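Local coordinates for Fe-regulated protein B (Neisseria meningitidis, PDB 4AIP) that is an outer-membrane, TonB-dependent transporter of the meningococcus that takes up iron across the outer membrane, probably powered through TonB, at residues N586-G592 with V604-S609; P93-F97 with L107-G111. All coordinates share one frame; numbering follows the deposited sequence.

Interaction 1 (N586-G592 with V604-S609); sequences NHGYELG and VGVSHS
N586-G592 and V604-S609 run antiparallel as neighbouring barrel strands, their axes 4.6 Å apart at their closest and their N-to-C directions 178° apart. Y589 with H608 and L591 with V606 are the hydrogen-bonded pairs; G588 with S609, E590 with S607 and G592 with G605 are the non-hydrogen-bonded ones. The two hydrogen-bonded pairs make four backbone bonds, with Y589 N to H608 O at 3.0 Å. Between the bonded pairs, CA-H groups face carbonyls, as where E590 CA sits 3.2 Å from V606 O.

On one face, the Y589 ring leans across the neighbouring strand, because chi1 of 60° sets CG between the backbone N and carbonyl carbon. Its CE1 lies 3.7 Å from H608 CB, so the phenol meets the root of the histidine. Beside them L591 and V606 point the same way, with CB of the leucine 3.7 Å from CG1 of the valine.

The other face carries E590 and the serines. E590 extends with CG anti to its backbone N (-176°), and CG passes 3.6 Å from V606 O. Its carboxylate forms salt bridges with R68 and K151, both in the plug region. The strand pair is thus aliphatic at L591 and V606, with an aromatic pair at Y589 and H608, and on the other face offers the plug a buried carboxylate, whose ionised form those two cations probably favour.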
loop_
_atom_site.group_PDB
_atom_site.type_symbol
_atom_site.label_atom_id
_atom_site.label_comp_id
_atom_site.label_asym_id
_atom_site.label_seq_id
_atom_site.Cartn_x
_atom_site.Cartn_y
_atom_site.Cartn_z
ATOM N N ASN B 586 16.889 -40.433 -17.782
ATOM C CA ASN B 586 16.630 -39.420 -18.712
ATOM C C ASN B 586 17.652 -39.503 -19.822
ATOM O O ASN B 586 18.780 -39.940 -19.575
ATOM C CB ASN B 586 16.634 -38.052 -18.036
ATOM C CG ASN B 586 15.924 -36.997 -18.864
ATOM O OD1 ASN B 586 15.228 -37.311 -19.852
ATOM N ND2 ASN B 586 16.122 -35.738 -18.498
ATOM N N HIS B 587 17.278 -39.089 -21.030
ATOM C CA HIS B 587 18.276 -38.956 -22.124
ATOM C C HIS B 587 17.705 -38.152 -23.234
ATOM O O HIS B 587 16.519 -38.104 -23.354
ATOM C CB HIS B 587 18.730 -40.311 -22.696
ATOM C CG HIS B 587 17.664 -41.019 -23.474
ATOM N ND1 HIS B 587 16.859 -41.997 -22.920
ATOM C CD2 HIS B 587 17.286 -40.909 -24.770
ATOM C CE1 HIS B 587 16.038 -42.461 -23.836
ATOM N NE2 HIS B 587 16.267 -41.810 -24.966
ATOM N N GLY B 588 18.550 -37.550 -24.063
ATOM C CA GLY B 588 18.069 -36.812 -25.227
ATOM C C GLY B 588 19.139 -35.938 -25.825
ATOM O O GLY B 588 20.315 -36.190 -25.665
ATOM N N TYR B 589 18.720 -34.881 -26.484
ATOM C CA TYR B 589 19.609 -34.094 -27.230
ATOM C C TYR B 589 19.042 -32.698 -27.294
ATOM O O TYR B 589 17.865 -32.488 -26.959
ATOM C CB TYR B 589 19.798 -34.712 -28.646
ATOM C CG TYR B 589 18.526 -34.809 -29.457
ATOM C CD1 TYR B 589 17.581 -35.825 -29.182
ATOM C CD2 TYR B 589 18.236 -33.879 -30.448
ATOM C CE1 TYR B 589 16.398 -35.956 -29.914
ATOM C CE2 TYR B 589 17.017 -33.991 -31.223
ATOM C CZ TYR B 589 16.113 -35.024 -30.943
ATOM O OH TYR B 589 14.938 -35.157 -31.658
ATOM N N GLU B 590 19.931 -31.773 -27.678
ATOM C CA GLU B 590 19.671 -30.388 -28.063
ATOM C C GLU B 590 20.633 -29.970 -29.225
ATOM O O GLU B 590 21.858 -30.248 -29.178
ATOM C CB GLU B 590 19.926 -29.447 -26.899
ATOM C CG GLU B 590 19.598 -27.962 -27.169
ATOM C CD GLU B 590 19.262 -27.155 -25.848
ATOM O OE1 GLU B 590 19.084 -27.808 -24.758
ATOM O OE2 GLU B 590 19.197 -25.889 -25.921
ATOM N N LEU B 591 20.069 -29.294 -30.232
ATOM C CA LEU B 591 20.832 -28.624 -31.248
ATOM C C LEU B 591 20.520 -27.111 -31.216
ATOM O O LEU B 591 19.414 -26.688 -30.841
ATOM C CB LEU B 591 20.505 -29.213 -32.630
ATOM C CG LEU B 591 20.971 -30.659 -32.862
ATOM C CD1 LEU B 591 20.334 -31.282 -34.104
ATOM C CD2 LEU B 591 22.511 -30.747 -32.948
ATOM N N GLY B 592 21.483 -26.298 -31.608
ATOM C CA GLY B 592 21.238 -24.872 -31.772
ATOM C C GLY B 592 22.156 -24.345 -32.889
ATOM O O GLY B 592 23.284 -24.881 -33.103
ATOM N N VAL B 604 17.929 -20.845 -34.641
ATOM C CA VAL B 604 17.094 -22.080 -34.606
ATOM C C VAL B 604 17.675 -22.915 -33.534
ATOM O O VAL B 604 18.880 -22.762 -33.235
ATOM C CB VAL B 604 17.205 -22.994 -35.886
ATOM C CG1 VAL B 604 16.121 -22.684 -36.855
ATOM C CG2 VAL B 604 18.517 -22.805 -36.582
ATOM N N GLY B 605 16.849 -23.807 -32.999
ATOM C CA GLY B 605 17.181 -24.691 -31.916
ATOM C C GLY B 605 16.092 -25.735 -31.791
ATOM O O GLY B 605 14.934 -25.482 -32.175
ATOM N N VAL B 606 16.443 -26.908 -31.230
ATOM C CA VAL B 606 15.517 -28.053 -31.097
ATOM C C VAL B 606 16.015 -28.899 -29.918
ATOM O O VAL B 606 17.227 -28.956 -29.624
ATOM C CB VAL B 606 15.471 -28.928 -32.451
ATOM C CG1 VAL B 606 16.852 -29.510 -32.718
ATOM C CG2 VAL B 606 14.421 -30.095 -32.447
ATOM N N SER B 607 15.080 -29.544 -29.236
ATOM C CA SER B 607 15.383 -30.240 -28.037
ATOM C C SER B 607 14.353 -31.269 -27.856
ATOM O O SER B 607 13.174 -31.012 -28.122
ATOM C CB SER B 607 15.292 -29.307 -26.858
ATOM O OG SER B 607 15.353 -30.029 -25.627
ATOM N N HIS B 608 14.795 -32.459 -27.475
ATOM C CA HIS B 608 13.875 -33.489 -27.050
ATOM C C HIS B 608 14.570 -34.297 -26.006
ATOM O O HIS B 608 15.768 -34.615 -26.148
ATOM C CB HIS B 608 13.475 -34.413 -28.183
ATOM C CG HIS B 608 12.483 -35.454 -27.777
ATOM N ND1 HIS B 608 11.121 -35.259 -27.878
ATOM C CD2 HIS B 608 12.656 -36.691 -27.242
ATOM C CE1 HIS B 608 10.495 -36.337 -27.436
ATOM N NE2 HIS B 608 11.403 -37.221 -27.047
ATOM N N SER B 609 13.802 -34.669 -24.974
ATOM C CA SER B 609 14.282 -35.547 -23.935
ATOM C C SER B 609 13.205 -36.479 -23.433
ATOM O O SER B 609 12.067 -36.317 -23.783
ATOM C CB SER B 609 14.849 -34.683 -22.844
ATOM O OG SER B 609 13.833 -33.807 -22.421
#

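Interaction 2 (P93-F97 with L107-G111); sequences PSIDF and LTLRG
S94 O is gripped from two directions: R110 N donates to it across the contact, in the carbonyl plane on a lone pair, at 3.1 Å, and a water donates to it as well, at 2.7 Å. The bond from R110 N is somewhat bent, 147° at the hydrogen. The same water lies 2.7 Å from T108 OG1 and accepts from G111 N at 3.0 Å, linking S94 to G111 just past the ladder and to T108 within it.

Beyond that, I95 to F97 and L107 to L109 form a short antiparallel ladder. D96 and T108 are its hydrogen-bonded pair: T108 N donates to D96 O at 2.9 Å, and D96 N returns the bond to T108 O at 3.0 Å. A chi1 of 60° turns T108 OG1 toward D96, beside D96 CB; this hydroxyl and the D96 carboxylate both hydrogen-bond to S720.

The opposite face is greasy. L107 turns its CD1 into the angle between I95 and F97, touching F97 CE2 at 3.6 Å and resting more loosely against I95 CG2. L109 likewise uses CD1, which lies against I95 CG1 and comes 3.6 Å from S94 OG, a hydroxyl that bonds to K151.

R110 leaves the ladder in a left-handed backbone conformation, and its guanidinium reaches the barrel, forming a salt bridge with E538 and a cation-pi contact with F555. This small plug hairpin lays I95 and L109 on V149 of strand 144-151, F97 against helix 85-88, and its R110 end against strands 532-544 and 548-563.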
loop_
_atom_site.group_PDB
_atom_site.type_symbol
_atom_site.label_atom_id
_atom_site.label_comp_id
_atom_site.label_asym_id
_atom_site.label_seq_id
_atom_site.Cartn_x
_atom_site.Cartn_y
_atom_site.Cartn_z
ATOM N N PRO B 93 14.774 -24.175 -26.062
ATOM C CA PRO B 93 13.957 -25.390 -26.266
ATOM C C PRO B 93 13.942 -26.411 -25.168
ATOM O O PRO B 93 12.942 -27.135 -25.017
ATOM C CB PRO B 93 14.517 -25.995 -27.539
ATOM C CG PRO B 93 15.846 -25.423 -27.703
ATOM C CD PRO B 93 15.825 -24.057 -27.087
ATOM N N SER B 94 14.993 -26.471 -24.367
ATOM C CA SER B 94 15.006 -27.461 -23.265
ATOM C C SER B 94 14.247 -26.944 -22.036
ATOM O O SER B 94 14.042 -27.687 -21.055
ATOM C CB SER B 94 16.453 -27.802 -22.850
ATOM O OG SER B 94 17.179 -26.606 -22.534
ATOM N N ILE B 95 13.866 -25.671 -22.054
ATOM C CA ILE B 95 13.105 -25.090 -20.923
ATOM C C ILE B 95 11.656 -24.927 -21.239
ATOM O O ILE B 95 11.329 -24.391 -22.280
ATOM C CB ILE B 95 13.656 -23.717 -20.517
ATOM C CG1 ILE B 95 15.179 -23.763 -20.546
ATOM C CG2 ILE B 95 13.114 -23.316 -19.111
ATOM C CD1 ILE B 95 15.890 -22.775 -19.596
ATOM N N ASP B 96 10.776 -25.321 -20.315
ATOM C CA ASP B 96 9.319 -25.279 -20.652
ATOM C C ASP B 96 8.578 -24.899 -19.415
ATOM O O ASP B 96 8.893 -25.377 -18.331
ATOM C CB ASP B 96 8.829 -26.654 -21.207
ATOM C CG ASP B 96 7.420 -26.606 -21.806
ATOM O OD1 ASP B 96 7.265 -26.015 -22.894
ATOM O OD2 ASP B 96 6.489 -27.209 -21.206
ATOM N N PHE B 97 7.605 -24.001 -19.570
ATOM C CA PHE B 97 6.861 -23.475 -18.429
ATOM C C PHE B 97 5.402 -23.835 -18.558
ATOM O O PHE B 97 4.831 -23.637 -19.593
ATOM C CB PHE B 97 6.918 -21.982 -18.444
ATOM C CG PHE B 97 8.253 -21.422 -18.177
ATOM C CD1 PHE B 97 9.202 -21.341 -19.214
ATOM C CD2 PHE B 97 8.559 -20.905 -16.895
ATOM C CE1 PHE B 97 10.459 -20.766 -18.977
ATOM C CE2 PHE B 97 9.793 -20.323 -16.636
ATOM C CZ PHE B 97 10.762 -20.261 -17.673
ATOM N N LEU B 107 8.131 -25.311 -14.009
ATOM C CA LEU B 107 9.194 -25.249 -14.969
ATOM C C LEU B 107 9.794 -26.674 -15.129
ATOM O O LEU B 107 9.821 -27.500 -14.174
ATOM C CB LEU B 107 10.246 -24.251 -14.475
ATOM C CG LEU B 107 11.505 -24.091 -15.356
ATOM C CD1 LEU B 107 12.095 -22.703 -15.252
ATOM C CD2 LEU B 107 12.643 -25.193 -15.143
ATOM N N THR B 108 10.226 -26.984 -16.342
ATOM C CA THR B 108 10.949 -28.226 -16.611
ATOM C C THR B 108 12.159 -27.862 -17.411
ATOM O O THR B 108 12.106 -26.946 -18.230
ATOM C CB THR B 108 10.143 -29.263 -17.381
ATOM O OG1 THR B 108 9.770 -28.681 -18.625
ATOM C CG2 THR B 108 8.929 -29.618 -16.609
ATOM N N LEU B 109 13.246 -28.587 -17.130
ATOM C CA LEU B 109 14.487 -28.530 -17.893
ATOM C C LEU B 109 14.809 -29.996 -18.296
ATOM O O LEU B 109 14.839 -30.935 -17.445
ATOM C CB LEU B 109 15.597 -27.909 -17.054
ATOM C CG LEU B 109 16.946 -27.728 -17.771
ATOM C CD1 LEU B 109 16.846 -26.874 -19.008
ATOM C CD2 LEU B 109 17.991 -27.086 -16.825
ATOM N N ARG B 110 15.001 -30.195 -19.606
ATOM C CA ARG B 110 15.136 -31.535 -20.259
ATOM C C ARG B 110 14.077 -32.385 -19.653
ATOM O O ARG B 110 14.371 -33.481 -19.167
ATOM C CB ARG B 110 16.504 -32.150 -19.977
ATOM C CG ARG B 110 17.690 -31.373 -20.458
ATOM C CD ARG B 110 18.990 -32.096 -20.163
ATOM N NE ARG B 110 20.114 -31.544 -20.956
ATOM C CZ ARG B 110 21.400 -31.726 -20.654
ATOM N NH1 ARG B 110 21.756 -32.478 -19.582
ATOM N NH2 ARG B 110 22.325 -31.168 -21.414
ATOM N N GLY B 111 12.875 -31.852 -19.518
ATOM C CA GLY B 111 11.757 -32.686 -19.035
ATOM C C GLY B 111 11.664 -32.898 -17.520
ATOM O O GLY B 111 10.678 -33.504 -17.010
HETATM O O HOH W 1 11.842 -29.143 -20.291
#

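Interaction 2 comes first along the chain, in the N-terminal plug, and interaction 1 follows far later, in the barrel hairpin of strands 575-597 and 600-615. Their centres lie about 10 Å apart, and plug and wall touch: N586 ND2 is 2.9 Å from R110 O, a probable hydrogen bond, and P93 CB packs 3.5 Å from S607 CB. S94 OG also makes a weak hydrogen bond to E590 OE1. The plug hairpin of 93-97 and 107-111 thus sits against the inward face of the barrel pair 586-592 and 604-609, consistent with the plug-in-barrel fold of TonB-dependent transporters, in which the plug fills the barrel's lumen.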